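Local atomic coordinates of NUDIX hydrolase (Jonesia denitrificans, PDB entry 4KTB), a protein that is of unknown function but belongs to the Nudix hydrolase clan and may cleave diadenosine tetraphosphate asymmetrically. Residues A73-R78 and R91-D96; V42-V47 and D87-H92. One frame throughout, in Å; residues are numbered along the deposited sequence.

In the fold
Interactions 1 and 2 illustrate how one helix can serve two neighbouring strands of a sheet. Helix 85-97 packs against strand 75-78 in interaction 1 and against strand 39-49 in interaction 2, the two centres being about 5 Å apart. The strands are antiparallel neighbours, probably hydrogen-bonded from V75 O to A44 N (2.6 Å) and from G77 O to V42 N (2.7 Å). H92 enters both contacts, and the nearest atom of its side chain lies about 5 Å from the sodium ion. S76 O of 73-78 binds that ion, and water links it to the Nudix helix, where relatives bind metal; interaction 2 supplies apolar packing under the same helix.

Interaction 1: residues A73-R78 and R91-D96; sequences ALVSGR and RHIEKD. With NA (sodium ion), chain E.
The carbonyl oxygen of R78 accepts a hydrogen bond from NE2 of H92 in helix 85-97, with NE2 2.9 Å from R78 O, an N-H...O angle of 167° and the oxygen in the imidazole plane. NH2 of R91 lies 3.0 Å from R78 O, while NE of R91 makes a salt bridge with E83. Over one face of the H92 ring lies CA of G77, 3.4 Å from CE1 and displaced toward the rim, a CH-pi contact that leaves no room for a side chain on the glycine. G77, E83 and R91 have the spacing of the Nudix box, the loop-helix-loop signature of the superfamily; by that alignment H92, K95 and D96 stand where the signature usually has glutamates. An alanine at H92, lacking the ring, would probably leave R78 O without its NE2 donor and open a gap against CA of G77. The sodium ion binds S76 O directly at 2.3 Å but meets the helix through water: water 2 lies 2.9 Å from ND1 of H92 and also binds NZ of K95 and OD2 of D96. Water 1 bridges S76 N and D96 OD2, whereas OD1 of D96 bonds to N152. On the helix-facing side of the strand, V75 has CG1 anti to its backbone N (chi1 166°), and this methyl packs 3.5 Å from H92 O and 4.2 Å from CD1 of I93.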
ATOM      1  N   ALA A  73      -8.671   6.042  22.898  1.00 16.87           N
ATOM      2  CA  ALA A  73      -8.055   4.854  22.304  1.00 19.78           C
ATOM      3  C   ALA A  73      -8.641   4.436  20.964  1.00 18.35           C
ATOM      4  O   ALA A  73      -9.847   4.522  20.744  1.00 14.22           O
ATOM      5  CB  ALA A  73      -8.123   3.675  23.274  1.00 20.50           C
ATOM      6  N   LEU A  74      -7.765   3.952  20.090  1.00 18.34           N
ATOM      7  CA  LEU A  74      -8.170   3.270  18.874  1.00 17.30           C
ATOM      8  C   LEU A  74      -8.717   1.890  19.231  1.00 17.44           C
ATOM      9  O   LEU A  74      -8.780   1.508  20.398  1.00 16.53           O
ATOM     10  CB  LEU A  74      -6.966   3.129  17.950  1.00 10.96           C
ATOM     11  CG  LEU A  74      -6.329   4.470  17.588  1.00 11.31           C
ATOM     12  CD1 LEU A  74      -5.042   4.280  16.797  1.00 10.69           C
ATOM     13  CD2 LEU A  74      -7.295   5.264  16.773  1.00 11.15           C
ATOM     14  N   VAL A  75      -9.115   1.128  18.227  1.00 16.32           N
ATOM     15  CA  VAL A  75      -9.523  -0.239  18.489  1.00 13.77           C
ATOM     16  C   VAL A  75      -8.300  -1.132  18.284  1.00 16.43           C
ATOM     17  O   VAL A  75      -7.735  -1.183  17.194  1.00 15.66           O
ATOM     18  CB  VAL A  75     -10.704  -0.630  17.601  1.00 15.50           C
ATOM     19  CG1 VAL A  75     -10.924  -2.152  17.599  1.00 13.02           C
ATOM     20  CG2 VAL A  75     -11.959   0.129  18.056  1.00 10.54           C
ATOM     21  N   SER A  76      -7.878  -1.809  19.348  1.00 10.94           N
ATOM     22  CA  SER A  76      -6.545  -2.397  19.381  1.00 10.99           C
ATOM     23  C   SER A  76      -6.472  -3.659  20.230  1.00 11.87           C
ATOM     24  O   SER A  76      -7.069  -3.739  21.300  1.00 12.94           O
ATOM     25  CB  SER A  76      -5.548  -1.368  19.916  1.00 32.11           C
ATOM     26  OG  SER A  76      -4.269  -1.940  20.107  1.00 33.95           O
ATOM     27  N   GLY A  77      -5.722  -4.644  19.755  1.00 11.59           N
ATOM     28  CA  GLY A  77      -5.584  -5.862  20.516  1.00 12.64           C
ATOM     29  C   GLY A  77      -4.827  -6.970  19.822  1.00 12.35           C
ATOM     30  O   GLY A  77      -4.495  -6.892  18.638  1.00 11.19           O
ATOM     31  N   ARG A  78      -4.588  -8.021  20.588  1.00 13.60           N
ATOM     32  CA  ARG A  78      -3.738  -9.123  20.198  1.00 13.88           C
ATOM     33  C   ARG A  78      -4.431  -9.985  19.156  1.00 15.98           C
ATOM     34  O   ARG A  78      -5.657 -10.053  19.118  1.00 14.11           O
ATOM     35  CB  ARG A  78      -3.442  -9.945  21.450  1.00 17.03           C
ATOM     36  CG  ARG A  78      -2.332 -10.959  21.316  1.00 27.42           C
ATOM     37  CD  ARG A  78      -2.041 -11.597  22.674  1.00 37.37           C
ATOM     38  NE  ARG A  78      -3.132 -12.456  23.140  1.00 43.36           N
ATOM     39  CZ  ARG A  78      -3.245 -13.749  22.840  1.00 44.03           C
ATOM     40  NH1 ARG A  78      -2.338 -14.336  22.067  1.00 43.87           N
ATOM     41  NH2 ARG A  78      -4.268 -14.455  23.307  1.00 42.73           N
ATOM     42  N   ARG A  91     -13.325  -9.387  15.529  1.00  9.40           N
ATOM     43  CA  ARG A  91     -13.496  -9.630  16.952  1.00  8.59           C
ATOM     44  C   ARG A  91     -13.285  -8.373  17.778  1.00 11.48           C
ATOM     45  O   ARG A  91     -13.993  -8.133  18.742  1.00  9.22           O
ATOM     46  CB  ARG A  91     -12.527 -10.720  17.400  1.00  8.41           C
ATOM     47  CG  ARG A  91     -12.640 -11.075  18.850  1.00 14.58           C
ATOM     48  CD  ARG A  91     -11.849 -12.330  19.170  1.00 15.69           C
ATOM     49  NE  ARG A  91     -10.431 -12.166  18.874  1.00 15.54           N
ATOM     50  CZ  ARG A  91      -9.558 -11.625  19.710  1.00 15.00           C
ATOM     51  NH1 ARG A  91      -9.966 -11.188  20.895  1.00 12.96           N
ATOM     52  NH2 ARG A  91      -8.286 -11.524  19.356  1.00 16.11           N
ATOM     53  N   HIS A  92     -12.314  -7.556  17.400  1.00  8.00           N
ATOM     54  CA  HIS A  92     -11.967  -6.405  18.234  1.00 10.02           C
ATOM     55  C   HIS A  92     -12.945  -5.275  18.003  1.00 10.68           C
ATOM     56  O   HIS A  92     -13.225  -4.490  18.902  1.00 14.66           O
ATOM     57  CB  HIS A  92     -10.504  -5.968  18.024  1.00  8.58           C
ATOM     58  CG  HIS A  92      -9.513  -6.859  18.707  1.00  9.24           C
ATOM     59  ND1 HIS A  92      -9.366  -6.892  20.077  1.00 13.37           N
ATOM     60  CD2 HIS A  92      -8.639  -7.774  18.215  1.00  8.96           C
ATOM     61  CE1 HIS A  92      -8.443  -7.783  20.401  1.00 16.56           C
ATOM     62  NE2 HIS A  92      -7.987  -8.332  19.289  1.00  7.02           N
ATOM     63  N   ILE A  93     -13.486  -5.215  16.793  1.00 10.87           N
ATOM     64  CA  ILE A  93     -14.509  -4.227  16.485  1.00 11.53           C
ATOM     65  C   ILE A  93     -15.797  -4.504  17.262  1.00 14.91           C
ATOM     66  O   ILE A  93     -16.384  -3.600  17.858  1.00 15.36           O
ATOM     67  CB  ILE A  93     -14.798  -4.179  14.974  1.00 13.08           C
ATOM     68  CG1 ILE A  93     -13.585  -3.646  14.218  1.00 13.91           C
ATOM     69  CG2 ILE A  93     -15.996  -3.297  14.672  1.00 15.32           C
ATOM     70  CD1 ILE A  93     -13.449  -2.130  14.274  1.00 16.16           C
ATOM     71  N   GLU A  94     -16.236  -5.756  17.252  1.00 13.00           N
ATOM     72  CA  GLU A  94     -17.421  -6.147  17.998  1.00 14.52           C
ATOM     73  C   GLU A  94     -17.208  -5.869  19.483  1.00 15.55           C
ATOM     74  O   GLU A  94     -18.066  -5.299  20.147  1.00 13.95           O
ATOM     75  CB  GLU A  94     -17.680  -7.635  17.770  1.00 15.96           C
ATOM     76  CG  GLU A  94     -19.093  -8.071  18.013  1.00 23.73           C
ATOM     77  CD  GLU A  94     -19.326  -8.510  19.434  1.00 30.68           C
ATOM     78  OE1 GLU A  94     -18.334  -8.796  20.135  1.00 33.67           O
ATOM     79  OE2 GLU A  94     -20.502  -8.579  19.857  1.00 33.01           O
ATOM     80  N   LYS A  95     -16.039  -6.260  19.980  1.00 16.41           N
ATOM     81  CA  LYS A  95     -15.668  -6.126  21.389  1.00 17.64           C
ATOM     82  C   LYS A  95     -15.707  -4.696  21.925  1.00 16.44           C
ATOM     83  O   LYS A  95     -16.098  -4.475  23.069  1.00 15.22           O
ATOM     84  CB  LYS A  95     -14.274  -6.727  21.619  1.00 20.87           C
ATOM     85  CG  LYS A  95     -13.703  -6.525  23.008  1.00 20.89           C
ATOM     86  CD  LYS A  95     -12.433  -7.345  23.188  1.00 24.05           C
ATOM     87  CE  LYS A  95     -11.712  -6.949  24.457  1.00 24.05           C
ATOM     88  NZ  LYS A  95     -11.508  -5.477  24.479  1.00 26.53           N
ATOM     89  N   ASP A  96     -15.304  -3.725  21.112  1.00 14.66           N
ATOM     90  CA  ASP A  96     -15.228  -2.332  21.573  1.00 15.01           C
ATOM     91  C   ASP A  96     -16.462  -1.492  21.196  1.00 17.06           C
ATOM     92  O   ASP A  96     -16.799  -0.531  21.885  1.00 19.64           O
ATOM     93  CB  ASP A  96     -13.945  -1.655  21.039  1.00 14.07           C
ATOM     94  CG  ASP A  96     -12.739  -1.839  21.959  1.00 15.97           C
ATOM     95  OD1 ASP A  96     -12.909  -1.820  23.193  1.00 16.19           O
ATOM     96  OD2 ASP A  96     -11.610  -1.994  21.448  1.00 18.13           O
TER
HETATM   97 NA    NA E 201      -8.413  -3.551  23.131  1.00 20.42          NA
HETATM   98  O   HOH W   1      -8.838  -1.377  22.299  1.00 23.33           O
HETATM   99  O   HOH W   2      -9.948  -4.749  21.882  1.00 10.41           O
HETATM  100  O   HOH W   3     -10.638  -2.437  24.524  1.00 35.04           O
HETATM  101  O   HOH W   4      -7.019  -2.039  24.101  1.00 22.59           O
HETATM  102  O   HOH W   5      -7.664  -5.514  24.290  1.00 13.65           O

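Interaction 2: residues V42-V47 and D87-H92; sequences VDAVPV and DALVRH
In the Nudix fold the helix of the signature motif lies on the central sheet, and here V42 and A44 of strand 39-49 receive L89, A88 and H92 from helix 85-97. The axes of the two short segments approach to 8.9 Å at an angle of 58°, and no hydrogen bond joins them; the contact is made by buried apolar groups. Along the strand, CB of V42 and of A44 is directed toward the helix, that of D43 away; D43 OD2 is hydrogen-bonded to S135 and Y117. The touching is concentrated on one methyl, CD2 of L89. It sits 3.8 Å from CB of V42 and 4.0 Å from CG1 of V42, and it also reaches CB of A44 at 4.4 Å. With chi1 of L89 at -73° its CG is anti to the carbonyl carbon, and the extended second torsion (173°) sends CD1 onward; the CD2 branch is the one that meets the strand. A88 adds a more distant methyl, its CB 4.4 Å from CG2 of V42. Y138 of strand 133-141 also touches L89, and V140 touches A44, extending the apolar layer across the sheet. On the outer side of the helix, D87 and V90 pack on S52 of the third subunit. V42 places CG2 between its own backbone N and carbonyl carbon, and that methyl lies 3.8 Å from CD2 of H92, approaching the ring obliquely.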
ATOM      1  N   VAL A  42      -3.368  -6.002  16.335  1.00 11.49           N
ATOM      2  CA  VAL A  42      -3.996  -5.164  15.316  1.00 10.30           C
ATOM      3  C   VAL A  42      -4.442  -3.838  15.920  1.00 10.47           C
ATOM      4  O   VAL A  42      -4.768  -3.763  17.106  1.00  5.19           O
ATOM      5  CB  VAL A  42      -5.238  -5.833  14.639  1.00 10.95           C
ATOM      6  CG1 VAL A  42      -4.834  -6.980  13.707  1.00  6.38           C
ATOM      7  CG2 VAL A  42      -6.244  -6.298  15.691  1.00 12.42           C
ATOM      8  N   ASP A  43      -4.437  -2.803  15.088  1.00  8.89           N
ATOM      9  CA  ASP A  43      -5.094  -1.553  15.411  1.00 10.33           C
ATOM     10  C   ASP A  43      -6.089  -1.281  14.307  1.00 10.97           C
ATOM     11  O   ASP A  43      -5.784  -1.469  13.122  1.00 11.47           O
ATOM     12  CB  ASP A  43      -4.096  -0.393  15.487  1.00 13.99           C
ATOM     13  CG  ASP A  43      -3.280  -0.397  16.766  1.00 18.02           C
ATOM     14  OD1 ASP A  43      -3.781   0.100  17.785  1.00 18.32           O
ATOM     15  OD2 ASP A  43      -2.130  -0.880  16.749  1.00 19.72           O
ATOM     16  N   ALA A  44      -7.287  -0.873  14.702  1.00  9.63           N
ATOM     17  CA  ALA A  44      -8.301  -0.477  13.744  1.00  7.59           C
ATOM     18  C   ALA A  44      -8.668   0.957  14.043  1.00  6.92           C
ATOM     19  O   ALA A  44      -9.026   1.272  15.170  1.00 13.18           O
ATOM     20  CB  ALA A  44      -9.511  -1.360  13.869  1.00 10.22           C
ATOM     21  N   VAL A  45      -8.575   1.819  13.036  1.00  8.90           N
ATOM     22  CA  VAL A  45      -9.061   3.189  13.156  1.00 12.59           C
ATOM     23  C   VAL A  45     -10.499   3.231  12.638  1.00 10.44           C
ATOM     24  O   VAL A  45     -10.747   3.025  11.443  1.00  8.37           O
ATOM     25  CB  VAL A  45      -8.170   4.195  12.412  1.00 13.98           C
ATOM     26  CG1 VAL A  45      -8.877   5.511  12.264  1.00 17.61           C
ATOM     27  CG2 VAL A  45      -6.885   4.427  13.158  1.00 14.56           C
ATOM     28  N   PRO A  46     -11.457   3.464  13.549  1.00 12.24           N
ATOM     29  CA  PRO A  46     -12.868   3.367  13.160  1.00 14.05           C
ATOM     30  C   PRO A  46     -13.359   4.683  12.584  1.00 12.04           C
ATOM     31  O   PRO A  46     -13.218   5.731  13.237  1.00 11.13           O
ATOM     32  CB  PRO A  46     -13.581   3.078  14.492  1.00  9.67           C
ATOM     33  CG  PRO A  46     -12.453   2.758  15.496  1.00 11.92           C
ATOM     34  CD  PRO A  46     -11.300   3.560  15.009  1.00 12.46           C
ATOM     35  N   VAL A  47     -13.929   4.643  11.382  1.00 13.33           N
ATOM     36  CA  VAL A  47     -14.302   5.884  10.710  1.00 17.44           C
ATOM     37  C   VAL A  47     -15.698   5.884  10.119  1.00 18.97           C
ATOM     38  O   VAL A  47     -16.262   4.835   9.805  1.00 17.96           O
ATOM     39  CB  VAL A  47     -13.311   6.252   9.583  1.00 16.65           C
ATOM     40  CG1 VAL A  47     -11.877   6.187  10.070  1.00 16.89           C
ATOM     41  CG2 VAL A  47     -13.501   5.342   8.377  1.00 14.25           C
ATOM     42  N   ASP A  87      -9.949 -11.657  11.011  1.00 13.31           N
ATOM     43  CA  ASP A  87     -10.907 -12.142  12.009  1.00 13.06           C
ATOM     44  C   ASP A  87     -10.675 -11.492  13.375  1.00 12.01           C
ATOM     45  O   ASP A  87     -11.619 -11.200  14.101  1.00  9.60           O
ATOM     46  CB  ASP A  87     -10.806 -13.668  12.172  1.00 11.32           C
ATOM     47  CG  ASP A  87     -11.339 -14.428  10.975  1.00 13.58           C
ATOM     48  OD1 ASP A  87     -12.266 -13.927  10.312  1.00  9.28           O
ATOM     49  OD2 ASP A  87     -10.827 -15.540  10.707  1.00 15.76           O
ATOM     50  N   ALA A  88      -9.409 -11.316  13.733  1.00 10.34           N
ATOM     51  CA  ALA A  88      -9.070 -10.533  14.920  1.00 12.06           C
ATOM     52  C   ALA A  88      -9.636  -9.123  14.783  1.00 12.17           C
ATOM     53  O   ALA A  88     -10.059  -8.524  15.764  1.00 10.50           O
ATOM     54  CB  ALA A  88      -7.569 -10.476  15.121  1.00  6.21           C
ATOM     55  N   LEU A  89      -9.652  -8.598  13.561  1.00  6.50           N
ATOM     56  CA  LEU A  89     -10.202  -7.268  13.336  1.00  8.64           C
ATOM     57  C   LEU A  89     -11.686  -7.281  13.665  1.00 11.38           C
ATOM     58  O   LEU A  89     -12.195  -6.421  14.385  1.00 14.60           O
ATOM     59  CB  LEU A  89     -10.002  -6.833  11.883  1.00  8.42           C
ATOM     60  CG  LEU A  89      -8.587  -6.453  11.471  1.00  6.81           C
ATOM     61  CD1 LEU A  89      -8.579  -6.222   9.980  1.00  6.06           C
ATOM     62  CD2 LEU A  89      -8.110  -5.205  12.229  1.00  5.83           C
ATOM     63  N   VAL A  90     -12.377  -8.276  13.132  1.00  8.27           N
ATOM     64  CA  VAL A  90     -13.802  -8.414  13.374  1.00  9.93           C
ATOM     65  C   VAL A  90     -14.075  -8.516  14.870  1.00 11.63           C
ATOM     66  O   VAL A  90     -14.928  -7.817  15.417  1.00 13.92           O
ATOM     67  CB  VAL A  90     -14.335  -9.671  12.700  1.00 11.10           C
ATOM     68  CG1 VAL A  90     -15.756  -9.927  13.130  1.00 11.87           C
ATOM     69  CG2 VAL A  90     -14.243  -9.548  11.177  1.00 12.35           C
ATOM     70  N   ARG A  91     -13.325  -9.387  15.529  1.00  9.40           N
ATOM     71  CA  ARG A  91     -13.496  -9.630  16.952  1.00  8.59           C
ATOM     72  C   ARG A  91     -13.285  -8.373  17.778  1.00 11.48           C
ATOM     73  O   ARG A  91     -13.993  -8.133  18.742  1.00  9.22           O
ATOM     74  CB  ARG A  91     -12.527 -10.720  17.400  1.00  8.41           C
ATOM     75  CG  ARG A  91     -12.640 -11.075  18.850  1.00 14.58           C
ATOM     76  CD  ARG A  91     -11.849 -12.330  19.170  1.00 15.69           C
ATOM     77  NE  ARG A  91     -10.431 -12.166  18.874  1.00 15.54           N
ATOM     78  CZ  ARG A  91      -9.558 -11.625  19.710  1.00 15.00           C
ATOM     79  NH1 ARG A  91      -9.966 -11.188  20.895  1.00 12.96           N
ATOM     80  NH2 ARG A  91      -8.286 -11.524  19.356  1.00 16.11           N
ATOM     81  N   HIS A  92     -12.314  -7.556  17.400  1.00  8.00           N
ATOM     82  CA  HIS A  92     -11.967  -6.405  18.234  1.00 10.02           C
ATOM     83  C   HIS A  92     -12.945  -5.275  18.003  1.00 10.68           C
ATOM     84  O   HIS A  92     -13.225  -4.490  18.902  1.00 14.66           O
ATOM     85  CB  HIS A  92     -10.504  -5.968  18.024  1.00  8.58           C
ATOM     86  CG  HIS A  92      -9.513  -6.859  18.707  1.00  9.24           C
ATOM     87  ND1 HIS A  92      -9.366  -6.892  20.077  1.00 13.37           N
ATOM     88  CD2 HIS A  92      -8.639  -7.774  18.215  1.00  8.96           C
ATOM     89  CE1 HIS A  92      -8.443  -7.783  20.401  1.00 16.56           C
ATOM     90  NE2 HIS A  92      -7.987  -8.332  19.289  1.00  7.02           N
TER